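Local coordinates for antiterminator Q protein (PDB 6JNY), which acts as a phage transcription antitermination factor, probably working together with RNA polymerase to let transcription read through terminators, at residues 18-23 with 86-91; 29-34 with 55-60; 69-74 with 79-84; 100-105 with 124-129. All coordinates share one frame; numbering follows the deposited sequence.

Contact 1 (18-23 with 86-91); sequences GWLELW and SYYAHG
L20 on helix 10-28 faces Y88 on helix 78-90, and the two short axes come within 8.2 Å at 51°. The nearest CA atoms are those of E21 and Y88, 5.6 Å apart. This is helix-on-helix packing in the interior of an all-helical core. Y88 lies near the end of its helix, where a wider pi-type turn spans 86-90.

Y88 carries most of the contact. Its CG stands anti to the carbonyl carbon, beside the backbone N (chi1 -75°), which lays the ring flat against the turn at L20. L20 CB sits almost over the ring centre, 3.6 Å from the centroid, as a CH-pi contact. L20 CD1 covers another part of the ring, 3.8 Å from Y88 CE2. The opposite face is taken by Y87 CD1 of the same helix, so the ring is held between two side chains. E21 leans past the ring edge with its aliphatic part, CG standing 4.0 Å from Y88 CE1. Its carboxylate continues outward, where OE2 has a weak bond to N17.

The phenol hydroxyl leaves the apolar layer and bonds N17 OD1, one turn before E21 on helix 10-28. Ring and hydroxyl of Y88 thus both engage that helix. L138 of helix 123-155 touches both L20 and Y88. W23 crosses Y88 at about a right angle. Its indole NE1 bonds S67 of helix 60-74, and its far corner, CZ3, lies 4.2 Å from Y88 CB.

Contact 2 (29-34 with 55-60); sequences SGRLEK and RPMCND
M57 reaches across to S29 and R31, its side chain running at about a right angle to that of R31. The M57 chain is bent at chi3 (63°). This turns its terminal methyl toward S29, where M57 CE lies 3.4 Å from S29 CB. That is tighter than usual for two carbons. M57 SD lies over one face of the R31 guanidinium.

D60 also crosses R31 at about a right angle, but from the edge. D60 OD1 is near the guanidinium plane and 3.8 Å from R31 CD. The two flat groups are turned 49° apart and form no salt bridge, with R31 NE 4.4 Å from D60 OD1. That oxygen is bonded instead to the indole NE1 of W26.

Within its own segment, R31 NH1 donates to S29 OG over 2.8 Å. The acceptor lies close to the guanidinium plane. S29 OG also bonds W26 O, in the last turn of helix 10-28. G30 follows with positive phi and closes that helix in a Schellman motif. In the other segment, N59 is the N-cap of helix 60-74, its OD1 accepting from D62 N.

No hydrogen bond joins the two segments. The contact therefore rests mainly on packing of the thioether, with at most a weak attraction between R31 and D60. D60 would probably steady the positive charge of R31 without gripping it.

Contact 3 (69-74 with 79-84); sequences VVDSVM and KAFGIL
The torsions of M74 and F81 bring the two together. M74 CG is anti to the carbonyl carbon (chi1 -60°), and its chain bends at chi2 and chi3. F81 CG is anti to the backbone N (chi1 -153°), which swings the phenyl ring back over the end of helix 60-74. M74 CB then lies over one ring face, offset toward the rim, 3.7 Å from the centroid in a CH-pi contact. The bends carry M74 CE on to A80, 3.6 Å from its CB.

V70, one turn earlier, fills the next level. V70 CG1 touches F81 CE1 obliquely at 3.7 Å. It also meets L84 CD2 tip to tip, again at 3.7 Å. M74 CG lies 4.1 Å from that same leucine methyl.

One polar atom meets the ring at its edge: D71 OD1 lies in plane there, 3.5 Å from F81 CE2, where the rim is slightly positive. This oxygen is hydrogen-bonded to S37 OG, which is likely to hold it there.

The two helices follow each other after a short connection, as an antiparallel helical hairpin with segment axes at 148°. Helix 38-45 adds V39 and I40 to the packing on F81. Helix 123-155 covers another part of the hairpin, with S137 on M74 and I133 on A80.

Contact 4 (100-105 with 124-129); sequences YYHRVA and ATCRRE
Y101 and E129 make the polar link between helix 94-103 and helix 123-155. Y101 OH donates to E129 OE1 over a short 2.6 Å. The carboxylate oxygen is met on its anti side, with the donor 28° out of the carboxylate plane. The ring and carboxylate planes stand 68° apart, and OE1 lies near the plane of the phenol at its edge.

C126, one turn before E129, packs against both Y101 and H102. Its CB and SG are both 3.5 Å from Y101 CD2. SG sits at the ring edge, a Cys sulfur-aromatic contact. The same sulfur lies 3.6 Å from H102 CA and 3.7 Å from H102 CB, while the carbonyl O of C126 lies over one face of the Y101 ring. Y101 reaches across because its CG is anti to the backbone N (chi1 -176°).

A second shell fixes the polar pair. E129 OE1 also takes a salt bridge from R108 NH2 on strand 108-112. Y101 OH is further bonded to K79 NZ of helix 78-90. The hydroxyl thus stands between a lysine and a carboxylate, and the bridge to R108 would be expected to favour the ionised form of E129. P121 packs on C126, and V130 and I133 on Y101.

Between the two segments the chain runs through the antiparallel hairpin of strands 108-112 and 115-119. Helices 78-90 and 94-103 followed by such a hairpin are consistent with a helix-turn-helix of the winged type; the contact joins its helix 94-103 to the long C-terminal helix.

In the fold
Contacts 1 and 3 are core contacts, and contact 2 is on the surface. Contact 4 is partly buried. Contacts 1 and 3 share helix 78-90 and touch through W23 and V70. Each turns on one aromatic ring covered by an aliphatic CB. Contact 2 is nested within the loop closed by contact 1, and R55 joins them by bonding A89 O. The chemistry of contact 2 is looser, a thioether and a charge pair without a bridge. Contact 4 has the one cross-segment hydrogen bond of the set. It meets contact 3 where K79 NZ bonds Y101 OH. Contacts 2 and 4 lie on opposite sides of the chain's centre, their centres about 29 Å apart.

Contact 1 (18-23 with 86-91)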
# COMPACT_ATOMS: atom_id res chain seq x y z
N GLY A 18 8.10 -1.75 -9.13
CA GLY A 18 7.74 -1.61 -10.53
C GLY A 18 6.38 -2.22 -10.82
O GLY A 18 5.54 -1.61 -11.48
N TRP A 19 6.15 -3.44 -10.33
CA TRP A 19 4.85 -4.09 -10.54
C TRP A 19 3.73 -3.30 -9.89
O TRP A 19 2.64 -3.17 -10.46
CB TRP A 19 4.88 -5.52 -10.00
CG TRP A 19 5.39 -6.52 -10.98
CD1 TRP A 19 6.50 -7.31 -10.85
CD2 TRP A 19 4.82 -6.84 -12.26
NE1 TRP A 19 6.65 -8.10 -11.97
CE2 TRP A 19 5.64 -7.83 -12.84
CE3 TRP A 19 3.71 -6.38 -12.97
CZ2 TRP A 19 5.37 -8.37 -14.10
CZ3 TRP A 19 3.44 -6.92 -14.21
CH2 TRP A 19 4.27 -7.91 -14.76
N LEU A 20 3.97 -2.78 -8.68
CA LEU A 20 2.91 -2.04 -8.00
C LEU A 20 2.61 -0.71 -8.67
O LEU A 20 1.47 -0.25 -8.63
CB LEU A 20 3.23 -1.88 -6.51
CG LEU A 20 3.23 -3.19 -5.72
CD1 LEU A 20 3.61 -2.92 -4.28
CD2 LEU A 20 1.86 -3.88 -5.79
N GLU A 21 3.60 -0.09 -9.31
CA GLU A 21 3.33 1.11 -10.12
C GLU A 21 2.44 0.77 -11.32
O GLU A 21 1.49 1.52 -11.63
CB GLU A 21 4.65 1.75 -10.57
CG GLU A 21 5.37 2.54 -9.47
CD GLU A 21 6.76 3.03 -9.89
OE1 GLU A 21 7.19 2.73 -11.02
OE2 GLU A 21 7.42 3.70 -9.08
N LEU A 22 2.73 -0.33 -12.01
CA LEU A 22 1.91 -0.74 -13.15
C LEU A 22 0.51 -1.10 -12.69
O LEU A 22 -0.49 -0.71 -13.33
CB LEU A 22 2.55 -1.92 -13.88
CG LEU A 22 3.82 -1.62 -14.67
CD1 LEU A 22 4.47 -2.92 -15.10
CD2 LEU A 22 3.50 -0.73 -15.88
N TRP A 23 0.41 -1.84 -11.58
CA TRP A 23 -0.89 -2.24 -11.05
C TRP A 23 -1.66 -1.03 -10.56
O TRP A 23 -2.88 -0.94 -10.76
CB TRP A 23 -0.66 -3.24 -9.91
CG TRP A 23 -1.83 -3.41 -8.97
CD1 TRP A 23 -2.95 -4.19 -9.18
CD2 TRP A 23 -1.98 -2.83 -7.68
NE1 TRP A 23 -3.79 -4.10 -8.09
CE2 TRP A 23 -3.21 -3.28 -7.15
CE3 TRP A 23 -1.19 -1.97 -6.90
CZ2 TRP A 23 -3.67 -2.89 -5.89
CZ3 TRP A 23 -1.65 -1.57 -5.66
CH2 TRP A 23 -2.88 -2.04 -5.16
N SER A 86 -3.22 5.01 -1.92
CA SER A 86 -2.88 6.42 -2.14
C SER A 86 -1.57 6.55 -2.90
O SER A 86 -1.48 7.28 -3.89
CB SER A 86 -2.79 7.15 -0.80
OG SER A 86 -4.07 7.26 -0.20
N TYR A 87 -0.54 5.80 -2.49
CA TYR A 87 0.77 5.93 -3.12
C TYR A 87 0.78 5.35 -4.53
O TYR A 87 1.27 5.99 -5.46
CB TYR A 87 1.81 5.24 -2.24
CG TYR A 87 3.24 5.43 -2.68
CD1 TYR A 87 3.98 4.35 -3.17
CD2 TYR A 87 3.88 6.65 -2.56
CE1 TYR A 87 5.30 4.50 -3.55
CE2 TYR A 87 5.19 6.80 -2.94
CZ TYR A 87 5.90 5.73 -3.43
OH TYR A 87 7.21 5.88 -3.81
N TYR A 88 0.28 4.12 -4.70
CA TYR A 88 0.42 3.47 -5.99
C TYR A 88 -0.72 3.75 -6.95
O TYR A 88 -0.47 3.94 -8.14
CB TYR A 88 0.63 1.95 -5.82
CG TYR A 88 2.02 1.61 -5.35
CD1 TYR A 88 3.12 1.83 -6.17
CD2 TYR A 88 2.23 1.13 -4.07
CE1 TYR A 88 4.40 1.53 -5.73
CE2 TYR A 88 3.50 0.83 -3.63
CZ TYR A 88 4.58 1.04 -4.46
OH TYR A 88 5.84 0.74 -4.03
N ALA A 89 -1.97 3.75 -6.47
CA ALA A 89 -3.09 3.98 -7.37
C ALA A 89 -3.26 5.47 -7.67
O ALA A 89 -3.17 5.89 -8.83
CB ALA A 89 -4.37 3.36 -6.80
N HIS A 90 -3.45 6.28 -6.63
CA HIS A 90 -3.62 7.71 -6.87
C HIS A 90 -2.32 8.41 -7.23
O HIS A 90 -2.36 9.47 -7.86
CB HIS A 90 -4.25 8.42 -5.68
CG HIS A 90 -4.54 9.86 -5.95
ND1 HIS A 90 -3.76 10.88 -5.45
CD2 HIS A 90 -5.50 10.45 -6.70
CE1 HIS A 90 -4.25 12.04 -5.87
NE2 HIS A 90 -5.30 11.81 -6.63
N GLY A 91 -1.17 7.85 -6.84
CA GLY A 91 0.08 8.49 -7.19
C GLY A 91 0.48 9.63 -6.29
O GLY A 91 1.22 10.52 -6.72

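Contact 2 (29-34 with 55-60)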
# COMPACT_ATOMS: atom_id res chain seq x y z
N SER A 29 -7.32 3.41 -13.33
CA SER A 29 -8.09 3.53 -14.55
C SER A 29 -9.46 2.88 -14.45
O SER A 29 -10.25 2.98 -15.40
CB SER A 29 -7.32 2.90 -15.71
OG SER A 29 -7.53 1.50 -15.75
N GLY A 30 -9.76 2.22 -13.34
CA GLY A 30 -11.07 1.66 -13.09
C GLY A 30 -11.28 0.25 -13.58
O GLY A 30 -12.43 -0.21 -13.62
N ARG A 31 -10.22 -0.47 -13.93
CA ARG A 31 -10.37 -1.77 -14.57
C ARG A 31 -10.60 -2.93 -13.60
O ARG A 31 -10.88 -4.04 -14.07
CB ARG A 31 -9.19 -2.05 -15.52
CG ARG A 31 -9.29 -1.26 -16.84
CD ARG A 31 -8.03 -1.37 -17.69
NE ARG A 31 -8.22 -0.84 -19.04
CZ ARG A 31 -8.35 0.45 -19.34
NH1 ARG A 31 -8.31 1.38 -18.40
NH2 ARG A 31 -8.53 0.82 -20.61
N LEU A 32 -10.50 -2.72 -12.29
CA LEU A 32 -10.73 -3.81 -11.35
C LEU A 32 -12.22 -3.91 -11.02
O LEU A 32 -12.84 -2.92 -10.64
CB LEU A 32 -9.93 -3.63 -10.06
CG LEU A 32 -10.05 -4.80 -9.07
CD1 LEU A 32 -9.50 -6.09 -9.67
CD2 LEU A 32 -9.34 -4.49 -7.75
N GLU A 33 -12.77 -5.11 -11.17
CA GLU A 33 -14.17 -5.34 -10.82
C GLU A 33 -14.40 -5.12 -9.33
O GLU A 33 -13.55 -5.45 -8.50
CB GLU A 33 -14.58 -6.76 -11.21
CG GLU A 33 -14.60 -7.03 -12.70
CD GLU A 33 -13.79 -8.25 -13.08
OE1 GLU A 33 -13.44 -9.04 -12.17
OE2 GLU A 33 -13.50 -8.43 -14.29
N LYS A 34 -15.56 -4.54 -9.00
CA LYS A 34 -15.86 -4.22 -7.61
C LYS A 34 -15.83 -5.47 -6.73
O LYS A 34 -15.34 -5.42 -5.59
CB LYS A 34 -17.21 -3.51 -7.51
CG LYS A 34 -17.68 -3.28 -6.08
CD LYS A 34 -19.20 -3.39 -5.98
CE LYS A 34 -19.87 -2.15 -6.56
NZ LYS A 34 -21.31 -2.08 -6.20
N ARG A 55 0.14 7.26 -17.58
CA ARG A 55 0.80 6.22 -16.79
C ARG A 55 0.71 4.86 -17.46
O ARG A 55 -0.38 4.39 -17.80
CB ARG A 55 0.18 6.14 -15.40
CG ARG A 55 0.93 6.87 -14.32
CD ARG A 55 0.53 6.36 -12.96
NE ARG A 55 -0.74 6.92 -12.52
CZ ARG A 55 -1.38 6.55 -11.42
NH1 ARG A 55 -0.88 5.59 -10.64
NH2 ARG A 55 -2.53 7.13 -11.10
N PRO A 56 1.85 4.21 -17.65
CA PRO A 56 1.84 2.85 -18.19
C PRO A 56 1.20 1.92 -17.17
O PRO A 56 1.35 2.09 -15.96
CB PRO A 56 3.32 2.53 -18.38
CG PRO A 56 4.03 3.42 -17.43
CD PRO A 56 3.21 4.66 -17.29
N MET A 57 0.45 0.95 -17.69
CA MET A 57 -0.26 0.01 -16.84
C MET A 57 -0.01 -1.41 -17.33
O MET A 57 0.36 -1.63 -18.49
CB MET A 57 -1.76 0.31 -16.79
CG MET A 57 -2.46 0.20 -18.13
SD MET A 57 -4.25 0.33 -17.95
CE MET A 57 -4.42 1.98 -17.32
N CYS A 58 -0.20 -2.36 -16.43
CA CYS A 58 -0.08 -3.76 -16.80
C CYS A 58 -1.31 -4.17 -17.60
O CYS A 58 -2.27 -3.40 -17.75
CB CYS A 58 0.04 -4.62 -15.55
SG CYS A 58 -1.26 -4.29 -14.33
N ASN A 59 -1.28 -5.39 -18.13
CA ASN A 59 -2.43 -5.95 -18.82
C ASN A 59 -3.47 -6.42 -17.79
O ASN A 59 -3.24 -6.38 -16.58
CB ASN A 59 -2.01 -7.02 -19.82
CG ASN A 59 -1.39 -8.24 -19.17
OD1 ASN A 59 -1.65 -8.54 -18.00
ND2 ASN A 59 -0.58 -8.97 -19.92
N ASP A 60 -4.62 -6.87 -18.29
CA ASP A 60 -5.74 -7.19 -17.40
C ASP A 60 -5.47 -8.45 -16.59
O ASP A 60 -5.84 -8.52 -15.42
CB ASP A 60 -7.02 -7.36 -18.21
CG ASP A 60 -7.58 -6.04 -18.70
OD1 ASP A 60 -7.00 -4.97 -18.40
OD2 ASP A 60 -8.61 -6.06 -19.41

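Contact 3 (69-74 with 79-84)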
# COMPACT_ATOMS: atom_id res chain seq x y z
N VAL A 69 -3.58 -10.79 -5.13
CA VAL A 69 -2.48 -10.89 -4.17
C VAL A 69 -2.58 -9.78 -3.13
O VAL A 69 -2.51 -10.03 -1.92
CB VAL A 69 -1.13 -10.87 -4.91
CG1 VAL A 69 0.01 -10.62 -3.95
CG2 VAL A 69 -0.94 -12.17 -5.66
N VAL A 70 -2.72 -8.53 -3.59
CA VAL A 70 -2.70 -7.41 -2.66
C VAL A 70 -3.88 -7.49 -1.70
O VAL A 70 -3.73 -7.28 -0.49
CB VAL A 70 -2.66 -6.08 -3.42
CG1 VAL A 70 -2.89 -4.92 -2.48
CG2 VAL A 70 -1.34 -5.95 -4.13
N ASP A 71 -5.07 -7.79 -2.21
CA ASP A 71 -6.23 -7.85 -1.32
C ASP A 71 -6.07 -8.96 -0.29
O ASP A 71 -6.41 -8.77 0.88
CB ASP A 71 -7.51 -8.06 -2.12
CG ASP A 71 -8.76 -7.90 -1.26
OD1 ASP A 71 -9.16 -6.75 -1.00
OD2 ASP A 71 -9.32 -8.92 -0.82
N SER A 72 -5.54 -10.10 -0.71
CA SER A 72 -5.40 -11.25 0.18
C SER A 72 -4.34 -11.03 1.25
O SER A 72 -4.33 -11.75 2.26
CB SER A 72 -5.06 -12.49 -0.63
OG SER A 72 -3.70 -12.49 -1.02
N VAL A 73 -3.43 -10.09 1.04
CA VAL A 73 -2.40 -9.76 2.01
C VAL A 73 -2.81 -8.58 2.89
O VAL A 73 -2.61 -8.60 4.10
CB VAL A 73 -1.07 -9.49 1.28
CG1 VAL A 73 -0.08 -8.78 2.19
CG2 VAL A 73 -0.48 -10.80 0.73
N MET A 74 -3.37 -7.53 2.28
CA MET A 74 -3.57 -6.25 2.94
C MET A 74 -4.93 -6.09 3.60
O MET A 74 -5.15 -5.08 4.28
CB MET A 74 -3.39 -5.11 1.93
CG MET A 74 -2.01 -5.06 1.28
SD MET A 74 -0.68 -4.86 2.48
CE MET A 74 -1.19 -3.35 3.31
N LYS A 79 -5.88 0.49 7.25
CA LYS A 79 -5.11 1.73 7.21
C LYS A 79 -3.94 1.61 6.24
O LYS A 79 -3.75 2.47 5.37
CB LYS A 79 -4.61 2.06 8.62
CG LYS A 79 -3.88 3.39 8.76
CD LYS A 79 -3.28 3.50 10.15
CE LYS A 79 -2.55 4.82 10.35
NZ LYS A 79 -1.78 4.84 11.64
N ALA A 80 -3.17 0.53 6.36
CA ALA A 80 -2.04 0.31 5.46
C ALA A 80 -2.51 0.11 4.03
O ALA A 80 -1.88 0.59 3.09
CB ALA A 80 -1.21 -0.88 5.94
N PHE A 81 -3.62 -0.63 3.85
CA PHE A 81 -4.18 -0.82 2.51
C PHE A 81 -4.48 0.53 1.86
O PHE A 81 -4.11 0.77 0.71
CB PHE A 81 -5.44 -1.68 2.64
CG PHE A 81 -5.79 -2.49 1.40
CD1 PHE A 81 -5.32 -2.17 0.13
CD2 PHE A 81 -6.64 -3.59 1.53
CE1 PHE A 81 -5.68 -2.95 -0.97
CE2 PHE A 81 -7.01 -4.37 0.43
CZ PHE A 81 -6.53 -4.04 -0.82
N GLY A 82 -5.10 1.44 2.61
CA GLY A 82 -5.41 2.75 2.06
C GLY A 82 -4.17 3.54 1.69
O GLY A 82 -4.12 4.20 0.65
N ILE A 83 -3.13 3.46 2.54
CA ILE A 83 -1.89 4.17 2.25
C ILE A 83 -1.23 3.61 1.00
O ILE A 83 -0.71 4.35 0.16
CB ILE A 83 -0.97 4.14 3.48
CG1 ILE A 83 -1.48 5.11 4.54
CG2 ILE A 83 0.47 4.44 3.10
CD1 ILE A 83 -0.88 4.90 5.90
N LEU A 84 -1.23 2.27 0.86
CA LEU A 84 -0.71 1.65 -0.35
C LEU A 84 -1.45 2.15 -1.59
O LEU A 84 -0.82 2.43 -2.61
CB LEU A 84 -0.84 0.13 -0.23
CG LEU A 84 -0.19 -0.71 -1.33
CD1 LEU A 84 1.31 -0.74 -1.15
CD2 LEU A 84 -0.75 -2.15 -1.32

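Contact 4 (100-105 with 124-129)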
# COMPACT_ATOMS: atom_id res chain seq x y z
N TYR A 100 -1.71 14.48 5.29
CA TYR A 100 -3.09 14.18 5.65
C TYR A 100 -3.16 13.29 6.88
O TYR A 100 -4.03 13.48 7.74
CB TYR A 100 -3.83 13.52 4.49
CG TYR A 100 -5.29 13.32 4.81
CD1 TYR A 100 -5.78 12.06 5.13
CD2 TYR A 100 -6.17 14.39 4.83
CE1 TYR A 100 -7.11 11.88 5.45
CE2 TYR A 100 -7.51 14.22 5.14
CZ TYR A 100 -7.97 12.95 5.45
OH TYR A 100 -9.30 12.76 5.76
N TYR A 101 -2.27 12.30 6.96
CA TYR A 101 -2.15 11.43 8.13
C TYR A 101 -1.93 12.26 9.39
O TYR A 101 -2.57 12.03 10.42
CB TYR A 101 -0.94 10.52 7.86
CG TYR A 101 -0.58 9.41 8.83
CD1 TYR A 101 -0.66 8.08 8.44
CD2 TYR A 101 -0.04 9.69 10.08
CE1 TYR A 101 -0.27 7.06 9.28
CE2 TYR A 101 0.34 8.67 10.95
CZ TYR A 101 0.22 7.36 10.54
OH TYR A 101 0.60 6.34 11.38
N HIS A 102 -1.05 13.25 9.31
CA HIS A 102 -0.81 14.17 10.42
C HIS A 102 -2.03 15.03 10.72
O HIS A 102 -2.38 15.24 11.89
CB HIS A 102 0.40 15.04 10.09
CG HIS A 102 0.66 16.12 11.09
ND1 HIS A 102 0.36 17.44 10.84
CD2 HIS A 102 1.22 16.08 12.32
CE1 HIS A 102 0.70 18.17 11.89
NE2 HIS A 102 1.22 17.37 12.80
N ARG A 103 -2.68 15.55 9.68
CA ARG A 103 -3.84 16.43 9.85
C ARG A 103 -4.96 15.76 10.64
O ARG A 103 -5.62 16.41 11.46
CB ARG A 103 -4.34 16.89 8.48
CG ARG A 103 -5.42 17.96 8.52
CD ARG A 103 -6.14 18.05 7.18
NE ARG A 103 -5.27 18.52 6.10
CZ ARG A 103 -5.22 19.77 5.67
NH1 ARG A 103 -5.99 20.69 6.23
NH2 ARG A 103 -4.41 20.11 4.67
N VAL A 104 -5.20 14.46 10.42
CA VAL A 104 -6.33 13.78 11.05
C VAL A 104 -5.91 12.91 12.23
O VAL A 104 -6.73 12.16 12.76
CB VAL A 104 -7.17 13.00 10.03
CG1 VAL A 104 -7.69 13.93 8.95
CG2 VAL A 104 -6.36 11.85 9.41
N ALA A 105 -4.66 13.00 12.66
CA ALA A 105 -4.14 12.09 13.68
C ALA A 105 -4.84 12.30 15.02
O ALA A 105 -5.17 13.42 15.39
CB ALA A 105 -2.64 12.28 13.84
N ALA A 124 7.02 15.04 11.63
CA ALA A 124 8.16 14.16 11.40
C ALA A 124 7.83 12.72 11.77
O ALA A 124 8.24 11.78 11.06
CB ALA A 124 9.36 14.65 12.21
N THR A 125 7.10 12.52 12.86
CA THR A 125 6.69 11.18 13.25
C THR A 125 5.75 10.57 12.22
O THR A 125 5.89 9.40 11.86
CB THR A 125 6.02 11.22 14.62
OG1 THR A 125 6.98 11.62 15.61
CG2 THR A 125 5.46 9.85 15.00
N CYS A 126 4.79 11.35 11.73
CA CYS A 126 3.85 10.84 10.75
C CYS A 126 4.56 10.48 9.44
O CYS A 126 4.22 9.47 8.81
CB CYS A 126 2.74 11.85 10.51
SG CYS A 126 1.66 12.05 11.96
N ARG A 127 5.55 11.27 9.03
CA ARG A 127 6.31 10.93 7.83
C ARG A 127 7.04 9.60 8.00
O ARG A 127 7.05 8.77 7.08
CB ARG A 127 7.31 12.03 7.51
CG ARG A 127 6.69 13.25 6.93
CD ARG A 127 7.69 14.38 6.90
NE ARG A 127 7.11 15.53 6.22
CZ ARG A 127 7.65 16.75 6.22
NH1 ARG A 127 8.79 16.97 6.86
NH2 ARG A 127 7.04 17.73 5.57
N ARG A 128 7.67 9.39 9.16
CA ARG A 128 8.37 8.14 9.41
C ARG A 128 7.39 6.96 9.40
O ARG A 128 7.69 5.91 8.82
CB ARG A 128 9.12 8.20 10.74
CG ARG A 128 9.88 6.92 11.04
CD ARG A 128 10.62 6.97 12.37
NE ARG A 128 9.81 7.46 13.48
CZ ARG A 128 8.93 6.72 14.15
NH1 ARG A 128 8.73 5.45 13.83
NH2 ARG A 128 8.24 7.26 15.16
N GLU A 129 6.22 7.13 10.02
CA GLU A 129 5.25 6.05 10.07
C GLU A 129 4.72 5.70 8.69
O GLU A 129 4.52 4.52 8.38
CB GLU A 129 4.12 6.38 11.05
CG GLU A 129 4.59 6.27 12.50
CD GLU A 129 3.56 6.73 13.50
OE1 GLU A 129 2.44 7.10 13.10
OE2 GLU A 129 3.88 6.70 14.72